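Local structure of hydrazine synthase subunit alpha (5C2V) at residues Ser57-Phe62 with Val71-Phe76; Phe76-Asp81 with Ala94-Lys99. The protein forms, within the hydrazine synthase complex, the heme c subunit that catalyses the condensation of hydroxylamine with ammonia to give hydrazine. One frame throughout, in Å; residues are numbered along the deposited sequence.

How the interactions relate
The two contacts follow one another along the chain and share Phe76, their centres lying about 9 Å apart. In interaction 1 the end of strand 69-71 and the turn after it pack against strand 58-63. Interaction 2 takes up the chain at Phe76 and pairs it with strand 90-97, in the next four-stranded sheet. The seam between them is bridged by a probable backbone hydrogen bond from Ala79 N to Ser57 O (2.8 Å) and by another, from Lys98 N to Asp75 O (3.3 Å). Both border the same bound trimethyl glycine, whose pocket takes Arg58, Asn74 and Phe76 from interaction 1 and Phe76 and Ala77 from interaction 2. This pocket is separate from the heme sites.

Interaction 1: residues Ser57-Phe62 with Val71-Phe76; sequences SRIVLF and VLTNDF. With BET (trimethyl glycine), chain B.
Arg58 and Val71 cross at about a right angle, with the methyl CG2 of Val71 set over one face of the guanidinium, 3.6 Å above its plane and offset toward the rim. Arg58 CG sits between the backbone N and the carbonyl carbon (chi1 64°), and from there the chain runs extended to NE. At the edge of the group, in its plane, lies OXT of the bound trimethyl glycine. Arg58 NH1 donates to OXT of the ligand almost straight (172°), but at 3.3 Å the bond is weak, while NE is held by Gln36 OE1. Val71 CG2 also meets Val60 CG1 at 3.7 Å, in the single antiparallel non-hydrogen-bonded pair Val60-Val71.

Leu72 N still gives a weak backbone bond to Ile59 O (3.4 Å); at Thr73 a side chain takes over, Ile59 N donating to Thr73 OG1 (2.8 Å, 156°). The side chains of Ile59 and Thr73 also cross at about a right angle, Thr73 CG2 coming to 3.6 Å from Ile59 CB. Toward the other end of 57-62, Leu72 CD1 rests on Leu61 CB at 3.6 Å. From Thr73 a type I turn leads to Phe76, whose carbonyl oxygen stands 3.3 Å from methyl C3 of the ligand.

The chemistry is thus complementary to a zwitterion: the guanidinium turns an edge N-H to the carboxylate, through a weak bond, and the Phe76 carbonyl oxygen points at the trimethylammonium, an arrangement that would probably stabilise both charges, while Thr73 supplies the acceptor where regular strand pairing stops.

Interaction 2: residues Phe76-Asp81 with Ala94-Lys99; sequences FATAFD and AGVHKK. With BET (trimethyl glycine), chain B.
A classic beta bulge, at which Ala77 and Thr78 both face Val96, interrupts the hairpin formed by strands 76-84 and 90-97 near its open end, one pair in from Phe76-His97. The evidence is two bonds to Val96 O, both weak: that from Ala77 N (2.9 Å) because it is bent, that from Thr78 N (3.4 Å) because it is long, though straight. Past the bulge the register has shifted by one, and segments 79-81 and 94-97 run antiparallel at 170°, their axes 4.8 Å apart. Val96 N returns a bond to Thr78 O, and Phe80 and Ala94 exchange two, Phe80 N reaching Ala94 O at 2.9 Å.

The side chains divide between the two faces. On one, Thr78 CB lies 3.8 Å from Val96 CG2, and the Phe80 ring covers Ala94: its CG stands between the backbone N and the carbonyl carbon (chi1 57°), and Ala94 CB makes a CH-pi contact over the ring face, 4.1 Å from the centroid. On the other is Ala79 CB; its partner across the pair, Gly95, has no side chain, and the Phe76 ring passes beside the Gly95 backbone. That ring meets the His97 ring obliquely, planes at 51° and centroids 5.3 Å apart, with His97 ND1 over its face; ND1 is also weakly bonded to Asp75 O. Trp106 and Phe93 pack edge-to-face with Phe76.

At the bulged end, Lys98 CG approaches Ala77 N at 3.5 Å and the extended chain carries NZ to Asn74 O, while ligand methyl C1 lies to the side of Ala77 O. The pairing is that of the first two strands in a four-stranded antiparallel sheet, as in a blade of the six-bladed beta-propeller in the N-terminal domain.

Interaction 1: residues Ser57-Phe62 with Val71-Phe76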
loop_
_atom_site.group_PDB
_atom_site.type_symbol
_atom_site.label_atom_id
_atom_site.label_comp_id
_atom_site.label_asym_id
_atom_site.label_seq_id
_atom_site.Cartn_x
_atom_site.Cartn_y
_atom_site.Cartn_z
ATOM N N SER D 57 22.487 32.794 1.866
ATOM C CA SER D 57 21.753 33.006 0.622
ATOM C C SER D 57 21.323 34.454 0.450
ATOM O O SER D 57 21.029 35.148 1.424
ATOM C CB SER D 57 20.527 32.100 0.558
ATOM O OG SER D 57 20.903 30.746 0.709
ATOM N N ARG D 58 21.287 34.905 -0.799
ATOM C CA ARG D 58 20.929 36.286 -1.094
ATOM C C ARG D 58 19.753 36.371 -2.062
ATOM O O ARG D 58 19.570 35.499 -2.910
ATOM C CB ARG D 58 22.134 37.032 -1.667
ATOM C CG ARG D 58 22.606 36.495 -3.009
ATOM C CD ARG D 58 23.960 37.061 -3.389
ATOM N NE ARG D 58 24.295 36.777 -4.781
ATOM C CZ ARG D 58 25.468 37.055 -5.339
ATOM N NH1 ARG D 58 26.428 37.619 -4.619
ATOM N NH2 ARG D 58 25.684 36.765 -6.615
ATOM N N ILE D 59 18.951 37.422 -1.923
ATOM C CA ILE D 59 17.858 37.678 -2.853
ATOM C C ILE D 59 18.292 38.720 -3.873
ATOM O O ILE D 59 18.784 39.787 -3.507
ATOM C CB ILE D 59 16.591 38.159 -2.128
ATOM C CG1 ILE D 59 16.150 37.126 -1.092
ATOM C CG2 ILE D 59 15.475 38.434 -3.123
ATOM C CD1 ILE D 59 14.879 37.495 -0.375
ATOM N N VAL D 60 18.115 38.409 -5.152
ATOM C CA VAL D 60 18.622 39.276 -6.209
ATOM C C VAL D 60 17.576 39.643 -7.259
ATOM O O VAL D 60 16.599 38.914 -7.480
ATOM C CB VAL D 60 19.823 38.628 -6.925
ATOM C CG1 VAL D 60 21.001 38.491 -5.973
ATOM C CG2 VAL D 60 19.434 37.277 -7.492
ATOM N N LEU D 61 17.804 40.787 -7.900
ATOM C CA LEU D 61 16.961 41.280 -8.982
ATOM C C LEU D 61 17.715 41.228 -10.307
ATOM O O LEU D 61 18.865 41.664 -10.397
ATOM C CB LEU D 61 16.496 42.709 -8.694
ATOM C CG LEU D 61 15.693 43.428 -9.780
ATOM C CD1 LEU D 61 14.421 42.664 -10.110
ATOM C CD2 LEU D 61 15.369 44.851 -9.348
ATOM N N PHE D 62 17.057 40.698 -11.333
ATOM C CA PHE D 62 17.688 40.482 -12.629
ATOM C C PHE D 62 16.829 41.022 -13.769
ATOM O O PHE D 62 15.631 40.743 -13.846
ATOM C CB PHE D 62 17.966 38.991 -12.833
ATOM C CG PHE D 62 18.467 38.643 -14.206
ATOM C CD1 PHE D 62 19.791 38.860 -14.550
ATOM C CD2 PHE D 62 17.617 38.085 -15.146
ATOM C CE1 PHE D 62 20.255 38.537 -15.812
ATOM C CE2 PHE D 62 18.076 37.759 -16.409
ATOM C CZ PHE D 62 19.396 37.985 -16.742
ATOM N N VAL D 71 22.177 42.778 -6.079
ATOM C CA VAL D 71 21.900 42.183 -4.773
ATOM C C VAL D 71 21.240 43.186 -3.828
ATOM O O VAL D 71 21.851 44.180 -3.437
ATOM C CB VAL D 71 23.185 41.653 -4.105
ATOM C CG1 VAL D 71 22.876 41.111 -2.717
ATOM C CG2 VAL D 71 23.838 40.586 -4.970
ATOM N N LEU D 72 19.982 42.927 -3.481
ATOM C CA LEU D 72 19.217 43.797 -2.588
ATOM C C LEU D 72 19.485 43.540 -1.102
ATOM O O LEU D 72 19.441 44.458 -0.282
ATOM C CB LEU D 72 17.718 43.651 -2.871
ATOM C CG LEU D 72 17.157 44.350 -4.115
ATOM C CD1 LEU D 72 17.598 43.666 -5.403
ATOM C CD2 LEU D 72 15.642 44.438 -4.051
ATOM N N THR D 73 19.761 42.284 -0.769
ATOM C CA THR D 73 19.769 41.805 0.614
ATOM C C THR D 73 21.128 41.853 1.312
ATOM O O THR D 73 21.294 41.252 2.373
ATOM C CB THR D 73 19.221 40.375 0.703
ATOM O OG1 THR D 73 19.856 39.551 -0.282
ATOM C CG2 THR D 73 17.719 40.385 0.465
ATOM N N ASN D 74 22.093 42.545 0.711
ATOM C CA ASN D 74 23.474 42.580 1.203
ATOM C C ASN D 74 23.609 42.870 2.703
ATOM O O ASN D 74 24.629 42.545 3.310
ATOM C CB ASN D 74 24.273 43.633 0.427
ATOM C CG ASN D 74 25.250 43.023 -0.559
ATOM O OD1 ASN D 74 25.780 41.934 -0.336
ATOM N ND2 ASN D 74 25.499 43.728 -1.657
ATOM N N ASP D 75 22.590 43.485 3.296
ATOM C CA ASP D 75 22.560 43.697 4.740
ATOM C C ASP D 75 22.190 42.427 5.509
ATOM O O ASP D 75 22.318 42.378 6.733
ATOM C CB ASP D 75 21.577 44.814 5.097
ATOM C CG ASP D 75 22.030 46.169 4.595
ATOM O OD1 ASP D 75 22.782 46.216 3.600
ATOM O OD2 ASP D 75 21.634 47.189 5.199
ATOM N N PHE D 76 21.728 41.406 4.794
ATOM C CA PHE D 76 21.302 40.159 5.428
ATOM C C PHE D 76 22.293 39.023 5.199
ATOM O O PHE D 76 22.759 38.809 4.081
ATOM C CB PHE D 76 19.923 39.740 4.912
ATOM C CG PHE D 76 18.808 40.645 5.351
ATOM C CD1 PHE D 76 18.154 40.423 6.551
ATOM C CD2 PHE D 76 18.409 41.709 4.562
ATOM C CE1 PHE D 76 17.125 41.251 6.960
ATOM C CE2 PHE D 76 17.380 42.541 4.964
ATOM C CZ PHE D 76 16.738 42.311 6.165
HETATM N N BET B . 25.977 37.590 1.602
HETATM C CA BET B . 27.162 38.211 0.873
HETATM C C BET B . 27.144 37.758 -0.683
HETATM O O BET B . 28.067 36.962 -0.986
HETATM O OXT BET B . 26.223 38.262 -1.367
HETATM C C1 BET B . 26.290 37.465 3.082
HETATM C C2 BET B . 25.663 36.193 1.067
HETATM C C3 BET B . 24.761 38.492 1.495
#

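Interaction 2: residues Phe76-Asp81 with Ala94-Lys99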
loop_
_atom_site.group_PDB
_atom_site.type_symbol
_atom_site.label_atom_id
_atom_site.label_comp_id
_atom_site.label_asym_id
_atom_site.label_seq_id
_atom_site.Cartn_x
_atom_site.Cartn_y
_atom_site.Cartn_z
ATOM N N PHE D 76 21.728 41.406 4.794
ATOM C CA PHE D 76 21.302 40.159 5.428
ATOM C C PHE D 76 22.293 39.023 5.199
ATOM O O PHE D 76 22.759 38.809 4.081
ATOM C CB PHE D 76 19.923 39.740 4.912
ATOM C CG PHE D 76 18.808 40.645 5.351
ATOM C CD1 PHE D 76 18.154 40.423 6.551
ATOM C CD2 PHE D 76 18.409 41.709 4.562
ATOM C CE1 PHE D 76 17.125 41.251 6.960
ATOM C CE2 PHE D 76 17.380 42.541 4.964
ATOM C CZ PHE D 76 16.738 42.311 6.165
ATOM N N ALA D 77 22.603 38.291 6.264
ATOM C CA ALA D 77 23.451 37.111 6.157
ATOM C C ALA D 77 22.714 36.010 5.402
ATOM O O ALA D 77 23.293 35.318 4.565
ATOM C CB ALA D 77 23.874 36.626 7.535
ATOM N N THR D 78 21.429 35.863 5.707
ATOM C CA THR D 78 20.579 34.881 5.046
ATOM C C THR D 78 19.269 35.526 4.613
ATOM O O THR D 78 18.568 36.120 5.429
ATOM C CB THR D 78 20.274 33.684 5.966
ATOM O OG1 THR D 78 21.499 33.055 6.361
ATOM C CG2 THR D 78 19.392 32.671 5.251
ATOM N N ALA D 79 18.944 35.420 3.328
ATOM C CA ALA D 79 17.693 35.973 2.818
ATOM C C ALA D 79 17.096 35.094 1.724
ATOM O O ALA D 79 17.806 34.634 0.829
ATOM C CB ALA D 79 17.913 37.375 2.304
ATOM N N PHE D 80 15.785 34.880 1.794
ATOM C CA PHE D 80 15.102 33.986 0.863
ATOM C C PHE D 80 13.585 34.189 0.880
ATOM O O PHE D 80 13.076 35.076 1.567
ATOM C CB PHE D 80 15.441 32.526 1.183
ATOM C CG PHE D 80 15.100 32.113 2.590
ATOM C CD1 PHE D 80 15.938 32.433 3.647
ATOM C CD2 PHE D 80 13.947 31.393 2.852
ATOM C CE1 PHE D 80 15.626 32.053 4.939
ATOM C CE2 PHE D 80 13.631 31.009 4.143
ATOM C CZ PHE D 80 14.471 31.339 5.187
ATOM N N ASP D 81 12.881 33.357 0.115
ATOM C CA ASP D 81 11.420 33.399 -0.005
ATOM C C ASP D 81 10.866 34.753 -0.453
ATOM O O ASP D 81 10.187 35.429 0.317
ATOM C CB ASP D 81 10.768 33.005 1.324
ATOM C CG ASP D 81 10.810 31.513 1.574
ATOM O OD1 ASP D 81 10.885 30.747 0.590
ATOM O OD2 ASP D 81 10.764 31.104 2.753
ATOM N N ALA D 94 11.800 36.353 3.830
ATOM C CA ALA D 94 12.323 35.866 5.097
ATOM C C ALA D 94 13.822 36.114 5.133
ATOM O O ALA D 94 14.515 35.887 4.141
ATOM C CB ALA D 94 12.016 34.391 5.279
ATOM N N GLY D 95 14.326 36.585 6.268
ATOM C CA GLY D 95 15.733 36.925 6.349
ATOM C C GLY D 95 16.364 36.876 7.724
ATOM O O GLY D 95 15.684 36.978 8.747
ATOM N N VAL D 96 17.682 36.711 7.736
ATOM C CA VAL D 96 18.467 36.802 8.958
ATOM C C VAL D 96 19.405 37.999 8.860
ATOM O O VAL D 96 20.345 37.995 8.065
ATOM C CB VAL D 96 19.287 35.524 9.214
ATOM C CG1 VAL D 96 20.000 35.613 10.554
ATOM C CG2 VAL D 96 18.391 34.299 9.163
ATOM N N HIS D 97 19.141 39.021 9.666
ATOM C CA HIS D 97 19.936 40.242 9.638
ATOM C C HIS D 97 21.359 39.966 10.113
ATOM O O HIS D 97 21.575 39.126 10.986
ATOM C CB HIS D 97 19.285 41.323 10.502
ATOM C CG HIS D 97 19.758 42.711 10.196
ATOM N ND1 HIS D 97 20.333 43.053 8.991
ATOM C CD2 HIS D 97 19.736 43.841 10.940
ATOM C CE1 HIS D 97 20.647 44.337 9.006
ATOM N NE2 HIS D 97 20.297 44.839 10.172
ATOM N N LYS D 98 22.326 40.673 9.534
ATOM C CA LYS D 98 23.727 40.506 9.910
ATOM C C LYS D 98 23.972 40.921 11.358
ATOM O O LYS D 98 24.980 40.549 11.958
ATOM C CB LYS D 98 24.637 41.305 8.974
ATOM C CG LYS D 98 24.879 40.644 7.626
ATOM C CD LYS D 98 25.870 41.439 6.788
ATOM C CE LYS D 98 26.177 40.732 5.478
ATOM N NZ LYS D 98 27.157 41.489 4.650
ATOM N N LYS D 99 23.044 41.696 11.910
ATOM C CA LYS D 99 23.128 42.134 13.296
ATOM C C LYS D 99 22.343 41.209 14.224
ATOM O O LYS D 99 22.247 41.457 15.426
ATOM C CB LYS D 99 22.628 43.573 13.428
ATOM C CG LYS D 99 23.395 44.563 12.567
ATOM C CD LYS D 99 22.765 45.945 12.603
ATOM C CE LYS D 99 23.500 46.904 11.678
ATOM N NZ LYS D 99 22.862 48.248 11.646
HETATM N N BET B . 25.977 37.590 1.602
HETATM C CA BET B . 27.162 38.211 0.873
HETATM C C BET B . 27.144 37.758 -0.683
HETATM O O BET B . 28.067 36.962 -0.986
HETATM O OXT BET B . 26.223 38.262 -1.367
HETATM C C1 BET B . 26.290 37.465 3.082
HETATM C C2 BET B . 25.663 36.193 1.067
HETATM C C3 BET B . 24.761 38.492 1.495
#